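Local coordinates for protein tyrosyl-tRNA synthetase (Aeropyrum pernix, PDB 2CYA) that probably catalyses the ATP-dependent activation of tyrosine and its transfer to the acceptor end of tRNA(Tyr), at residues 15-20 / 56-61; 45-50 / 356-361; 50-55 / 96-101; 212-217 / 281-286; 249-254 / 344-349. All coordinates share one frame; numbering follows the deposited sequence.

Interaction 1: 15-20 / 56-61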
# COMPACT_ATOMS: atom_id res chain seq x y z
N ARG A 15 9.56 -11.34 32.22
CA ARG A 15 8.58 -12.08 33.02
C ARG A 15 7.29 -12.45 32.28
O ARG A 15 6.58 -11.59 31.77
CB ARG A 15 8.26 -11.30 34.32
CG ARG A 15 6.97 -10.49 34.30
CD ARG A 15 7.06 -9.18 35.09
NE ARG A 15 7.21 -9.38 36.53
CZ ARG A 15 6.58 -8.66 37.45
NH1 ARG A 15 5.75 -7.69 37.09
NH2 ARG A 15 6.78 -8.91 38.74
N ASN A 16 7.04 -13.75 32.19
CA ASN A 16 5.85 -14.32 31.57
C ASN A 16 5.71 -14.25 30.05
O ASN A 16 4.67 -14.60 29.50
CB ASN A 16 4.61 -13.72 32.23
CG ASN A 16 4.42 -14.23 33.65
OD1 ASN A 16 4.42 -15.44 33.89
ND2 ASN A 16 4.27 -13.30 34.59
N THR A 17 6.76 -13.81 29.37
CA THR A 17 6.71 -13.76 27.93
C THR A 17 7.01 -15.15 27.37
O THR A 17 7.61 -15.99 28.05
CB THR A 17 7.75 -12.76 27.41
OG1 THR A 17 9.06 -13.16 27.85
CG2 THR A 17 7.45 -11.38 27.95
N VAL A 18 6.57 -15.39 26.14
CA VAL A 18 6.79 -16.67 25.47
C VAL A 18 8.20 -16.65 24.85
O VAL A 18 8.88 -17.67 24.80
CB VAL A 18 5.77 -16.89 24.33
CG1 VAL A 18 6.13 -18.14 23.53
CG2 VAL A 18 4.38 -17.03 24.91
N GLU A 19 8.62 -15.49 24.37
CA GLU A 19 9.93 -15.38 23.75
C GLU A 19 10.33 -13.92 23.62
O GLU A 19 9.49 -13.02 23.64
CB GLU A 19 9.92 -16.02 22.36
CG GLU A 19 9.25 -15.16 21.26
CD GLU A 19 9.28 -15.80 19.87
OE1 GLU A 19 10.00 -16.80 19.70
OE2 GLU A 19 8.59 -15.30 18.95
N ILE A 20 11.63 -13.72 23.48
CA ILE A 20 12.20 -12.40 23.27
C ILE A 20 13.24 -12.65 22.17
O ILE A 20 14.14 -13.47 22.34
CB ILE A 20 12.90 -11.86 24.53
CG1 ILE A 20 11.86 -11.47 25.59
CG2 ILE A 20 13.76 -10.63 24.18
CD1 ILE A 20 12.47 -11.04 26.91
N MET A 56 -1.70 -6.18 28.37
CA MET A 56 -1.83 -4.91 29.09
C MET A 56 -0.88 -4.92 30.30
O MET A 56 -0.23 -3.93 30.59
CB MET A 56 -3.28 -4.70 29.53
CG MET A 56 -4.25 -4.43 28.38
SD MET A 56 -5.98 -4.37 28.93
CE MET A 56 -6.87 -3.99 27.37
N TYR A 57 -0.79 -6.06 30.98
CA TYR A 57 0.10 -6.17 32.14
C TYR A 57 1.55 -6.03 31.68
O TYR A 57 2.40 -5.50 32.41
CB TYR A 57 -0.09 -7.52 32.85
CG TYR A 57 -1.45 -7.69 33.50
CD1 TYR A 57 -2.13 -6.59 34.07
CD2 TYR A 57 -2.04 -8.95 33.61
CE1 TYR A 57 -3.34 -6.75 34.72
CE2 TYR A 57 -3.26 -9.12 34.27
CZ TYR A 57 -3.90 -8.02 34.82
OH TYR A 57 -5.10 -8.20 35.49
N LYS A 58 1.84 -6.53 30.48
CA LYS A 58 3.18 -6.45 29.95
C LYS A 58 3.50 -4.99 29.62
O LYS A 58 4.63 -4.54 29.81
CB LYS A 58 3.32 -7.35 28.72
CG LYS A 58 4.74 -7.56 28.21
CD LYS A 58 5.76 -7.84 29.34
CE LYS A 58 5.40 -9.06 30.19
NZ LYS A 58 6.42 -9.24 31.27
N VAL A 59 2.51 -4.24 29.16
CA VAL A 59 2.72 -2.82 28.88
C VAL A 59 3.14 -2.20 30.20
O VAL A 59 4.11 -1.43 30.27
CB VAL A 59 1.44 -2.13 28.36
CG1 VAL A 59 1.67 -0.63 28.23
CG2 VAL A 59 1.05 -2.73 27.00
N LYS A 60 2.42 -2.54 31.26
CA LYS A 60 2.75 -2.02 32.59
C LYS A 60 4.20 -2.35 32.94
O LYS A 60 4.92 -1.48 33.42
CB LYS A 60 1.82 -2.62 33.66
CG LYS A 60 2.19 -2.16 35.08
CD LYS A 60 1.10 -2.49 36.10
CE LYS A 60 1.53 -2.10 37.52
NZ LYS A 60 0.38 -1.94 38.46
N ASP A 61 4.64 -3.60 32.70
CA ASP A 61 6.02 -3.98 33.00
C ASP A 61 7.05 -3.14 32.21
O ASP A 61 8.02 -2.65 32.78
CB ASP A 61 6.29 -5.47 32.68
CG ASP A 61 5.57 -6.43 33.63
OD1 ASP A 61 5.05 -5.98 34.66
OD2 ASP A 61 5.53 -7.65 33.35
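A salt-bridge network of R15, K58 and D61 joins the loop after helix 5-14 to helix 51-64. R15 NH1 donates to D61 OD1 at 3.1 Å, with an N-H...O angle of 145°. The acceptor lies near the guanidinium plane, but NH1 reaches OD1 from above the carboxylate plane, the two groups being turned 56° apart. The other terminal nitrogen, NH2, is bridged to D288. Helix 51-64 follows the first parallel strand of the Rossmann-type catalytic domain, and K58 extends from it toward the C-terminal end of helix 5-14. Its CG is anti to the backbone N (chi1 -169°), and two later bends carry the ammonium to the carbonyl oxygens of R15 and I13. The modelled separation of K58 NZ and R15 O is too short to be trusted in detail. A lysine suits this place because one amino group can serve several oxygens, probably including the less surely placed D61 OD2. Its aliphatic part packs, with K58 CE 3.8 Å from T17 CG2, while T17 OG1 bonds to A14 O.

Interaction 2: 45-50 / 356-361. With SO4 (sulfate ion), chain C.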
# COMPACT_ATOMS: atom_id res chain seq x y z
N SER A 45 -10.95 -4.66 17.72
CA SER A 45 -11.91 -5.47 17.00
C SER A 45 -13.18 -5.90 17.72
O SER A 45 -13.93 -6.72 17.19
CB SER A 45 -11.20 -6.71 16.49
OG SER A 45 -10.65 -7.41 17.59
N GLY A 46 -13.41 -5.37 18.92
CA GLY A 46 -14.59 -5.75 19.67
C GLY A 46 -14.41 -5.47 21.15
O GLY A 46 -13.50 -4.76 21.54
N VAL A 47 -15.28 -6.03 21.98
CA VAL A 47 -15.16 -5.80 23.42
C VAL A 47 -13.95 -6.57 23.95
O VAL A 47 -13.76 -7.75 23.64
CB VAL A 47 -16.43 -6.28 24.17
CG1 VAL A 47 -16.32 -5.92 25.65
CG2 VAL A 47 -17.68 -5.64 23.55
N ALA A 48 -13.13 -5.89 24.74
CA ALA A 48 -11.96 -6.53 25.31
C ALA A 48 -12.33 -7.77 26.14
O ALA A 48 -13.28 -7.75 26.92
CB ALA A 48 -11.21 -5.55 26.16
N HIS A 49 -11.58 -8.85 25.96
CA HIS A 49 -11.81 -10.04 26.76
C HIS A 49 -10.55 -10.21 27.62
O HIS A 49 -9.56 -9.51 27.42
CB HIS A 49 -12.09 -11.26 25.87
CG HIS A 49 -11.03 -11.55 24.87
ND1 HIS A 49 -9.81 -12.10 25.21
CD2 HIS A 49 -11.02 -11.41 23.52
CE1 HIS A 49 -9.09 -12.29 24.11
NE2 HIS A 49 -9.80 -11.88 23.07
N ILE A 50 -10.56 -11.14 28.56
CA ILE A 50 -9.43 -11.25 29.47
C ILE A 50 -8.08 -11.57 28.85
O ILE A 50 -7.05 -11.32 29.46
CB ILE A 50 -9.74 -12.24 30.60
CG1 ILE A 50 -10.02 -13.65 30.02
CG2 ILE A 50 -10.94 -11.72 31.40
CD1 ILE A 50 -10.20 -14.71 31.11
N GLU A 356 -22.72 -0.80 23.88
CA GLU A 356 -23.95 -1.33 23.29
C GLU A 356 -23.94 -1.19 21.77
O GLU A 356 -24.37 -2.10 21.05
CB GLU A 356 -25.15 -0.64 23.97
CG GLU A 356 -25.05 -0.77 25.51
CD GLU A 356 -26.27 -0.28 26.29
OE1 GLU A 356 -26.70 0.88 26.08
OE2 GLU A 356 -26.77 -1.06 27.14
N ALA A 357 -23.44 -0.09 21.25
CA ALA A 357 -23.37 0.06 19.80
C ALA A 357 -22.50 -1.08 19.28
O ALA A 357 -22.86 -1.78 18.33
CB ALA A 357 -22.75 1.41 19.42
N ILE A 358 -21.35 -1.30 19.93
CA ILE A 358 -20.44 -2.37 19.52
C ILE A 358 -21.11 -3.74 19.54
O ILE A 358 -20.95 -4.53 18.60
CB ILE A 358 -19.19 -2.44 20.41
CG1 ILE A 358 -18.34 -1.18 20.24
CG2 ILE A 358 -18.37 -3.69 20.07
CD1 ILE A 358 -17.08 -1.20 21.06
N GLU A 359 -21.82 -4.05 20.61
CA GLU A 359 -22.47 -5.35 20.70
C GLU A 359 -23.64 -5.43 19.72
O GLU A 359 -24.21 -6.49 19.50
CB GLU A 359 -22.92 -5.62 22.14
CG GLU A 359 -21.77 -5.57 23.16
CD GLU A 359 -22.21 -5.87 24.59
OE1 GLU A 359 -23.29 -5.40 25.01
OE2 GLU A 359 -21.45 -6.56 25.31
N GLY A 360 -23.97 -4.29 19.11
CA GLY A 360 -25.05 -4.26 18.14
C GLY A 360 -24.65 -5.00 16.86
O GLY A 360 -25.37 -5.91 16.42
N LYS A 361 -23.51 -4.63 16.28
CA LYS A 361 -23.02 -5.27 15.06
C LYS A 361 -22.47 -6.66 15.34
O LYS A 361 -22.97 -7.62 14.70
CB LYS A 361 -21.93 -4.42 14.38
CG LYS A 361 -22.48 -3.30 13.48
CD LYS A 361 -21.40 -2.72 12.55
CE LYS A 361 -20.97 -3.69 11.46
NZ LYS A 361 -22.02 -3.96 10.43
S SO4 C . -8.79 -11.11 19.30
O1 SO4 C . -7.89 -12.17 19.94
O2 SO4 C . -7.87 -10.03 18.72
O3 SO4 C . -9.45 -11.72 18.20
O4 SO4 C . -9.45 -10.49 20.39
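The irregular backbone at G46 runs past the last turn of helix 349-360, its CA 6.8 Å from the CA of I358. With phi/psi of 158/-166°, G46 holds a conformation in which any CB would be jammed against the carbonyl oxygen of S45, so glycine suits the position. This loop leads into H49-I50-G51-W52, the counterpart of the HIGH signature of class I aminoacyl-tRNA synthetases, and a backbone bond between A48 and V250 ties it to another loop. Across the contact the forces are apolar. I358 CG2 approaches G46 CA to 4.3 Å and V47 CG2 to 4.0 Å, the two branched side chains crossing at a slant. V47 CG2 also meets the aliphatic part of E359, 4.1 Å from its CG; a glutamate fits at this exposed end because its methylenes can pack while its carboxylate stays outside. I358 continues inward onto A94 and I97 of helix 88-104. H49 lies beyond the packing. Its ND1 accepts the backbone N-H of G51, which fixes the ring's rotation and commits NE2 to the pocket. A sulfate sits there, also held by K241 and W52, consistent with a phosphate-binding part of the inferred ATP site. At the edge of the imidazole, H49 NE2 donates to sulfate O4 at 3.0 Å, the bond bent to 136°.

Interaction 3: 50-55 / 96-101. With SO4 (sulfate ion), chain C.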
# COMPACT_ATOMS: atom_id res chain seq x y z
N ILE A 50 -10.56 -11.14 28.56
CA ILE A 50 -9.43 -11.25 29.47
C ILE A 50 -8.08 -11.57 28.85
O ILE A 50 -7.05 -11.32 29.46
CB ILE A 50 -9.74 -12.24 30.60
CG1 ILE A 50 -10.02 -13.65 30.02
CG2 ILE A 50 -10.94 -11.72 31.40
CD1 ILE A 50 -10.20 -14.71 31.11
N GLY A 51 -8.09 -12.10 27.63
CA GLY A 51 -6.85 -12.45 26.98
C GLY A 51 -5.96 -11.25 26.76
O GLY A 51 -4.73 -11.34 26.81
N TRP A 52 -6.59 -10.11 26.52
CA TRP A 52 -5.86 -8.87 26.27
C TRP A 52 -5.18 -8.36 27.53
O TRP A 52 -4.22 -7.59 27.44
CB TRP A 52 -6.81 -7.79 25.73
CG TRP A 52 -7.36 -8.09 24.36
CD1 TRP A 52 -7.15 -9.23 23.61
CD2 TRP A 52 -8.25 -7.27 23.59
NE1 TRP A 52 -7.86 -9.17 22.43
CE2 TRP A 52 -8.54 -7.98 22.39
CE3 TRP A 52 -8.82 -6.01 23.78
CZ2 TRP A 52 -9.40 -7.46 21.40
CZ3 TRP A 52 -9.67 -5.49 22.80
CH2 TRP A 52 -9.95 -6.22 21.63
N LEU A 53 -5.66 -8.80 28.69
CA LEU A 53 -5.07 -8.35 29.96
C LEU A 53 -3.60 -8.76 30.01
O LEU A 53 -2.76 -8.03 30.55
CB LEU A 53 -5.85 -8.92 31.16
CG LEU A 53 -7.25 -8.36 31.48
CD1 LEU A 53 -7.86 -9.13 32.65
CD2 LEU A 53 -7.17 -6.86 31.83
N VAL A 54 -3.27 -9.91 29.43
CA VAL A 54 -1.89 -10.38 29.41
C VAL A 54 -0.97 -9.35 28.77
O VAL A 54 0.09 -9.03 29.33
CB VAL A 54 -1.73 -11.71 28.62
CG1 VAL A 54 -0.26 -12.11 28.61
CG2 VAL A 54 -2.58 -12.81 29.24
N TRP A 55 -1.33 -8.80 27.61
CA TRP A 55 -0.43 -7.81 27.03
C TRP A 55 -0.55 -6.45 27.74
O TRP A 55 0.41 -5.68 27.77
CB TRP A 55 -0.62 -7.68 25.51
CG TRP A 55 -1.95 -7.22 25.00
CD1 TRP A 55 -2.91 -7.99 24.38
CD2 TRP A 55 -2.43 -5.87 24.95
NE1 TRP A 55 -3.94 -7.20 23.94
CE2 TRP A 55 -3.68 -5.89 24.27
CE3 TRP A 55 -1.93 -4.64 25.40
CZ2 TRP A 55 -4.42 -4.73 24.04
CZ3 TRP A 55 -2.66 -3.49 25.17
CH2 TRP A 55 -3.91 -3.54 24.49
N ARG A 96 -11.59 3.23 22.72
CA ARG A 96 -11.83 4.06 23.91
C ARG A 96 -12.07 3.14 25.11
O ARG A 96 -11.65 3.44 26.22
CB ARG A 96 -13.04 4.97 23.73
CG ARG A 96 -12.89 6.00 22.63
CD ARG A 96 -13.88 7.14 22.87
NE ARG A 96 -15.26 6.71 22.73
CZ ARG A 96 -15.87 6.50 21.56
NH1 ARG A 96 -15.21 6.69 20.42
NH2 ARG A 96 -17.13 6.09 21.54
N ILE A 97 -12.73 2.02 24.88
CA ILE A 97 -12.98 1.08 25.96
C ILE A 97 -11.67 0.44 26.42
O ILE A 97 -11.42 0.29 27.62
CB ILE A 97 -13.99 0.01 25.50
CG1 ILE A 97 -15.35 0.67 25.28
CG2 ILE A 97 -14.12 -1.09 26.56
CD1 ILE A 97 -16.43 -0.25 24.74
N VAL A 98 -10.81 0.07 25.48
CA VAL A 98 -9.52 -0.51 25.82
C VAL A 98 -8.73 0.46 26.72
O VAL A 98 -8.12 0.02 27.70
CB VAL A 98 -8.72 -0.86 24.53
CG1 VAL A 98 -7.23 -1.08 24.84
CG2 VAL A 98 -9.34 -2.14 23.90
N ARG A 99 -8.75 1.76 26.42
CA ARG A 99 -8.01 2.69 27.27
C ARG A 99 -8.53 2.67 28.70
O ARG A 99 -7.75 2.72 29.66
CB ARG A 99 -8.08 4.13 26.75
CG ARG A 99 -7.17 4.42 25.59
CD ARG A 99 -7.21 5.88 25.18
NE ARG A 99 -7.57 5.99 23.77
CZ ARG A 99 -8.67 6.59 23.31
NH1 ARG A 99 -9.53 7.16 24.15
NH2 ARG A 99 -8.93 6.57 22.01
N ARG A 100 -9.85 2.61 28.83
CA ARG A 100 -10.48 2.61 30.15
C ARG A 100 -10.17 1.32 30.87
O ARG A 100 -9.94 1.32 32.08
CB ARG A 100 -11.99 2.78 30.02
CG ARG A 100 -12.75 2.76 31.35
CD ARG A 100 -12.23 3.80 32.31
NE ARG A 100 -12.23 5.14 31.72
CZ ARG A 100 -13.33 5.81 31.42
NH1 ARG A 100 -14.53 5.27 31.67
NH2 ARG A 100 -13.25 7.01 30.86
N VAL A 101 -10.17 0.22 30.14
CA VAL A 101 -9.87 -1.08 30.72
C VAL A 101 -8.43 -1.10 31.21
O VAL A 101 -8.16 -1.60 32.31
CB VAL A 101 -10.05 -2.21 29.69
CG1 VAL A 101 -9.42 -3.51 30.23
CG2 VAL A 101 -11.55 -2.42 29.37
S SO4 C . -8.79 -11.11 19.30
O1 SO4 C . -7.89 -12.17 19.94
O2 SO4 C . -7.87 -10.03 18.72
O3 SO4 C . -9.45 -11.72 18.20
O4 SO4 C . -9.45 -10.49 20.39
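V98 divides its methyl groups between a pair of tryptophans. V98 CG2 lies at the benzo edge of W52, near the ring plane and 3.5 Å from W52 CZ3, while V98 CG1 meets W55 CH2 at 4.1 Å. A beta-branched valine suits the place because its methyls diverge, one to each indole. One turn after V98, V101 CG1 touches L53 CD2 at 4.3 Å. W52 NE1 donates to sulfate O4 at 2.9 Å through a bond bent to 130°, consistent with its inferred part in binding ATP. W52 is the last residue of the HIGH-type signature and belongs to helix 51-64 of the Rossmann-type core, whose segment 51-55 crosses segment 96-101 at -66°. With a leucine at W52, the sulfate would lose its indole donor, and a gap would probably open beside V98 CG2. W55 CG lies between backbone N and carbonyl carbon (chi1 62°), which brings one ring face over W52 O, near the rim; the ring also meets Y42. Farther out, I341 packs on L53 and V101.

Interaction 4: 212-217 / 281-286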
# COMPACT_ATOMS: atom_id res chain seq x y z
N PRO A 212 1.95 -14.60 25.62
CA PRO A 212 1.13 -15.78 25.34
C PRO A 212 -0.32 -15.43 24.97
O PRO A 212 -0.87 -14.43 25.43
CB PRO A 212 1.23 -16.59 26.64
CG PRO A 212 1.34 -15.51 27.69
CD PRO A 212 2.32 -14.53 27.05
N ILE A 213 -0.92 -16.26 24.15
CA ILE A 213 -2.29 -16.06 23.72
C ILE A 213 -3.15 -17.11 24.40
O ILE A 213 -3.05 -18.30 24.06
CB ILE A 213 -2.41 -16.22 22.17
CG1 ILE A 213 -1.66 -15.07 21.48
CG2 ILE A 213 -3.87 -16.26 21.74
CD1 ILE A 213 -1.48 -15.27 19.99
N ILE A 214 -3.97 -16.69 25.37
CA ILE A 214 -4.85 -17.61 26.09
C ILE A 214 -5.80 -18.35 25.14
O ILE A 214 -6.44 -17.73 24.28
CB ILE A 214 -5.69 -16.86 27.15
CG1 ILE A 214 -4.79 -16.45 28.32
CG2 ILE A 214 -6.83 -17.75 27.64
CD1 ILE A 214 -5.54 -15.88 29.49
N SER A 215 -5.89 -19.66 25.30
CA SER A 215 -6.75 -20.50 24.45
C SER A 215 -8.25 -20.33 24.70
O SER A 215 -8.68 -19.76 25.70
CB SER A 215 -6.39 -21.97 24.64
OG SER A 215 -5.01 -22.20 24.39
N SER A 216 -9.03 -20.83 23.75
CA SER A 216 -10.48 -20.80 23.83
C SER A 216 -10.89 -21.68 25.01
O SER A 216 -10.22 -22.67 25.30
CB SER A 216 -11.09 -21.36 22.54
OG SER A 216 -12.50 -21.42 22.61
N LEU A 217 -11.98 -21.34 25.68
CA LEU A 217 -12.46 -22.15 26.80
C LEU A 217 -13.06 -23.46 26.29
O LEU A 217 -13.18 -24.42 27.04
CB LEU A 217 -13.51 -21.39 27.61
CG LEU A 217 -13.16 -20.05 28.26
CD1 LEU A 217 -14.42 -19.41 28.79
CD2 LEU A 217 -12.14 -20.25 29.38
N ARG A 281 -2.14 -18.85 35.44
CA ARG A 281 -0.76 -18.45 35.28
C ARG A 281 -0.52 -17.04 34.71
O ARG A 281 0.23 -16.25 35.27
CB ARG A 281 -0.02 -19.46 34.39
CG ARG A 281 1.45 -19.11 34.21
CD ARG A 281 2.16 -20.00 33.21
NE ARG A 281 3.54 -19.58 33.03
CZ ARG A 281 4.38 -20.12 32.15
NH1 ARG A 281 3.98 -21.12 31.37
NH2 ARG A 281 5.62 -19.66 32.04
N TYR A 282 -1.18 -16.74 33.60
CA TYR A 282 -0.96 -15.46 32.92
C TYR A 282 -1.74 -14.25 33.40
O TYR A 282 -1.33 -13.12 33.18
CB TYR A 282 -1.17 -15.65 31.42
CG TYR A 282 -0.21 -16.66 30.82
CD1 TYR A 282 1.15 -16.60 31.12
CD2 TYR A 282 -0.66 -17.67 29.96
CE1 TYR A 282 2.04 -17.52 30.58
CE2 TYR A 282 0.23 -18.60 29.43
CZ TYR A 282 1.58 -18.51 29.75
OH TYR A 282 2.50 -19.37 29.18
N ILE A 283 -2.87 -14.49 34.05
CA ILE A 283 -3.69 -13.41 34.54
C ILE A 283 -3.75 -13.32 36.07
O ILE A 283 -3.42 -12.28 36.65
CB ILE A 283 -5.10 -13.51 33.96
CG1 ILE A 283 -5.05 -13.38 32.44
CG2 ILE A 283 -5.98 -12.44 34.56
CD1 ILE A 283 -6.39 -13.56 31.77
N LEU A 284 -4.15 -14.40 36.75
CA LEU A 284 -4.27 -14.33 38.21
C LEU A 284 -2.92 -14.18 38.91
O LEU A 284 -2.76 -13.27 39.72
CB LEU A 284 -5.04 -15.53 38.75
CG LEU A 284 -6.47 -15.74 38.21
CD1 LEU A 284 -7.06 -17.00 38.86
CD2 LEU A 284 -7.37 -14.52 38.51
N PHE A 285 -1.95 -15.03 38.59
CA PHE A 285 -0.64 -14.91 39.24
C PHE A 285 0.26 -13.82 38.63
O PHE A 285 1.42 -13.66 39.02
CB PHE A 285 0.09 -16.25 39.23
CG PHE A 285 -0.37 -17.18 40.33
CD1 PHE A 285 -1.36 -18.12 40.09
CD2 PHE A 285 0.18 -17.10 41.60
CE1 PHE A 285 -1.81 -18.97 41.11
CE2 PHE A 285 -0.25 -17.93 42.62
CZ PHE A 285 -1.25 -18.87 42.37
N ALA A 286 -0.27 -13.09 37.65
CA ALA A 286 0.49 -12.01 37.04
C ALA A 286 0.67 -10.96 38.13
O ALA A 286 1.65 -10.22 38.16
CB ALA A 286 -0.29 -11.42 35.86
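P212 stands on its CB-CG edge over one face of the Y282 phenol, its CG 3.4 Å from the ring centroid and 3° off the normal, a CH-pi contact. P212 CB rides alongside, 3.6 Å from Y282 CE2. Y282 CG is anti to its carbonyl carbon (chi1 -61°), bringing the ring up to the proline, and R281 CG covers the opposite face toward its rim. A proline suits the place because its compact ring can set two neighbouring methylenes against the aromatic face. Nearby, I214 and I283 cross at about a right angle, their CD1 methyls in tight contact at 3.4 Å. V54 of helix 51-64 touches P212, Y282 and I283. With a serine in place of Y282, P212 CG would have no aromatic face to rest on, and a gap would probably open between P212 and R281 CG. P212 follows strand 207-211 of the Rossmann-type sheet, and I214 pairs through its backbone with M239 of the KMSKS motif, the class I signature that holds K241 of the inferred ATP site.

Interaction 5: 249-254 / 344-349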
# COMPACT_ATOMS: atom_id res chain seq x y z
N PHE A 249 -15.42 -11.85 28.63
CA PHE A 249 -15.24 -10.42 28.34
C PHE A 249 -15.12 -9.62 29.64
O PHE A 249 -15.60 -10.06 30.69
CB PHE A 249 -16.42 -9.89 27.51
CG PHE A 249 -16.59 -10.59 26.21
CD1 PHE A 249 -17.49 -11.64 26.08
CD2 PHE A 249 -15.80 -10.24 25.11
CE1 PHE A 249 -17.61 -12.33 24.87
CE2 PHE A 249 -15.91 -10.93 23.90
CZ PHE A 249 -16.81 -11.98 23.78
N VAL A 250 -14.49 -8.45 29.56
CA VAL A 250 -14.29 -7.64 30.75
C VAL A 250 -15.60 -7.10 31.28
O VAL A 250 -15.61 -6.48 32.34
CB VAL A 250 -13.31 -6.45 30.51
CG1 VAL A 250 -11.92 -6.97 30.19
CG2 VAL A 250 -13.82 -5.55 29.41
N VAL A 251 -16.70 -7.33 30.57
CA VAL A 251 -17.99 -6.86 31.04
C VAL A 251 -18.98 -7.98 31.29
O VAL A 251 -20.17 -7.73 31.45
CB VAL A 251 -18.66 -5.83 30.08
CG1 VAL A 251 -17.82 -4.54 30.00
CG2 VAL A 251 -18.87 -6.44 28.71
N ASP A 252 -18.51 -9.23 31.31
CA ASP A 252 -19.39 -10.35 31.60
C ASP A 252 -19.78 -10.27 33.08
O ASP A 252 -19.00 -9.80 33.91
CB ASP A 252 -18.69 -11.70 31.39
CG ASP A 252 -18.65 -12.13 29.94
OD1 ASP A 252 -19.47 -11.61 29.16
OD2 ASP A 252 -17.81 -12.99 29.59
N SER A 253 -20.98 -10.76 33.40
CA SER A 253 -21.47 -10.76 34.78
C SER A 253 -20.72 -11.82 35.57
O SER A 253 -20.06 -12.68 34.97
CB SER A 253 -22.97 -11.09 34.80
OG SER A 253 -23.20 -12.42 34.32
N ASP A 254 -20.81 -11.77 36.90
CA ASP A 254 -20.15 -12.77 37.75
C ASP A 254 -20.72 -14.15 37.39
O ASP A 254 -20.00 -15.14 37.37
CB ASP A 254 -20.43 -12.51 39.24
CG ASP A 254 -19.75 -11.24 39.76
OD1 ASP A 254 -20.01 -10.89 40.93
OD2 ASP A 254 -18.95 -10.61 39.04
N ALA A 344 -15.64 0.31 35.87
CA ALA A 344 -15.14 1.50 35.19
C ALA A 344 -15.75 1.66 33.80
O ALA A 344 -15.93 2.77 33.32
CB ALA A 344 -13.62 1.43 35.07
N VAL A 345 -16.06 0.55 33.15
CA VAL A 345 -16.66 0.60 31.83
C VAL A 345 -18.16 0.84 31.87
O VAL A 345 -18.66 1.78 31.26
CB VAL A 345 -16.41 -0.71 31.07
CG1 VAL A 345 -17.14 -0.68 29.72
CG2 VAL A 345 -14.91 -0.92 30.88
N LEU A 346 -18.89 -0.00 32.60
CA LEU A 346 -20.34 0.13 32.67
C LEU A 346 -20.79 1.35 33.45
O LEU A 346 -21.87 1.87 33.19
CB LEU A 346 -20.97 -1.13 33.26
CG LEU A 346 -20.71 -2.45 32.52
CD1 LEU A 346 -21.50 -3.57 33.18
CD2 LEU A 346 -21.13 -2.33 31.05
N GLY A 347 -19.98 1.80 34.40
CA GLY A 347 -20.33 2.95 35.20
C GLY A 347 -20.14 4.29 34.50
O GLY A 347 -20.35 5.34 35.10
N ASP A 348 -19.71 4.25 33.24
CA ASP A 348 -19.51 5.45 32.45
C ASP A 348 -20.56 5.38 31.35
O ASP A 348 -20.42 4.62 30.40
CB ASP A 348 -18.12 5.45 31.82
CG ASP A 348 -17.91 6.60 30.84
OD1 ASP A 348 -18.78 6.84 29.97
OD2 ASP A 348 -16.86 7.27 30.93
N PRO A 349 -21.64 6.18 31.47
CA PRO A 349 -22.75 6.24 30.52
C PRO A 349 -22.39 6.25 29.03
O PRO A 349 -22.92 5.44 28.25
CB PRO A 349 -23.50 7.50 30.95
CG PRO A 349 -23.31 7.50 32.42
CD PRO A 349 -21.82 7.19 32.53
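In the turn that carries V251, which meets V345 and L346, two flat groups come together. The F249 ring has D252 OD1 at its edge, in plane, and the side chain packs against V47, H49 and K241. The carboxylate of D252 is used from above its plane: F249 N donates to D252 OD2 at 2.8 Å and 156°, coming 67° out of that plane. The same oxygen forms a salt bridge with K260. Together with the backbone bond from D252 N to F249 O (3.1 Å), this closes a type I beta turn from F249 to D252, an aspartate suiting the last position because it can reach back to the first. A backbone bond of V250 with A48 ties the turn to the loop carrying H49. The turn projects V251 toward the end of helix 323-346. With its CG1 beside the backbone N (chi1 -65°), V251 places this one methyl against two partners, V345 CG1 at 3.9 Å and L346 CD2 at 4.1 Å, crossing the valine at about a right angle and the leucine at a slant. L355 of helix 349-360 touches both V251 and L346. The contact is apolar and so sets no direction of its own; the ties of D252 to F249 N and K260, and of the N-cap residue D348 to M351 N and R100, probably fix how the two segments face each other.

In the fold
From the N terminus, interaction 1 closes first, joining the loop before the antiparallel edge strand 19-21 to helix 51-64. It crosses interactions 2 and 3, whose first segments begin just before that helix. Interaction 2 spans the greatest length of chain, bringing the signature loop 45-50 to the C-terminal helix 349-360, and interactions 3, 4 and 5 all lie within its span. Interaction 3 closes before interaction 4 opens and packs helix 51-64 on helix 88-104. Interactions 4 and 5 then cross, tying the loops after strand 207-211 to helices 275-284 and 323-346. V54 of segment 50-55 touches interaction 4, and R100 bridges to D348 of interaction 5.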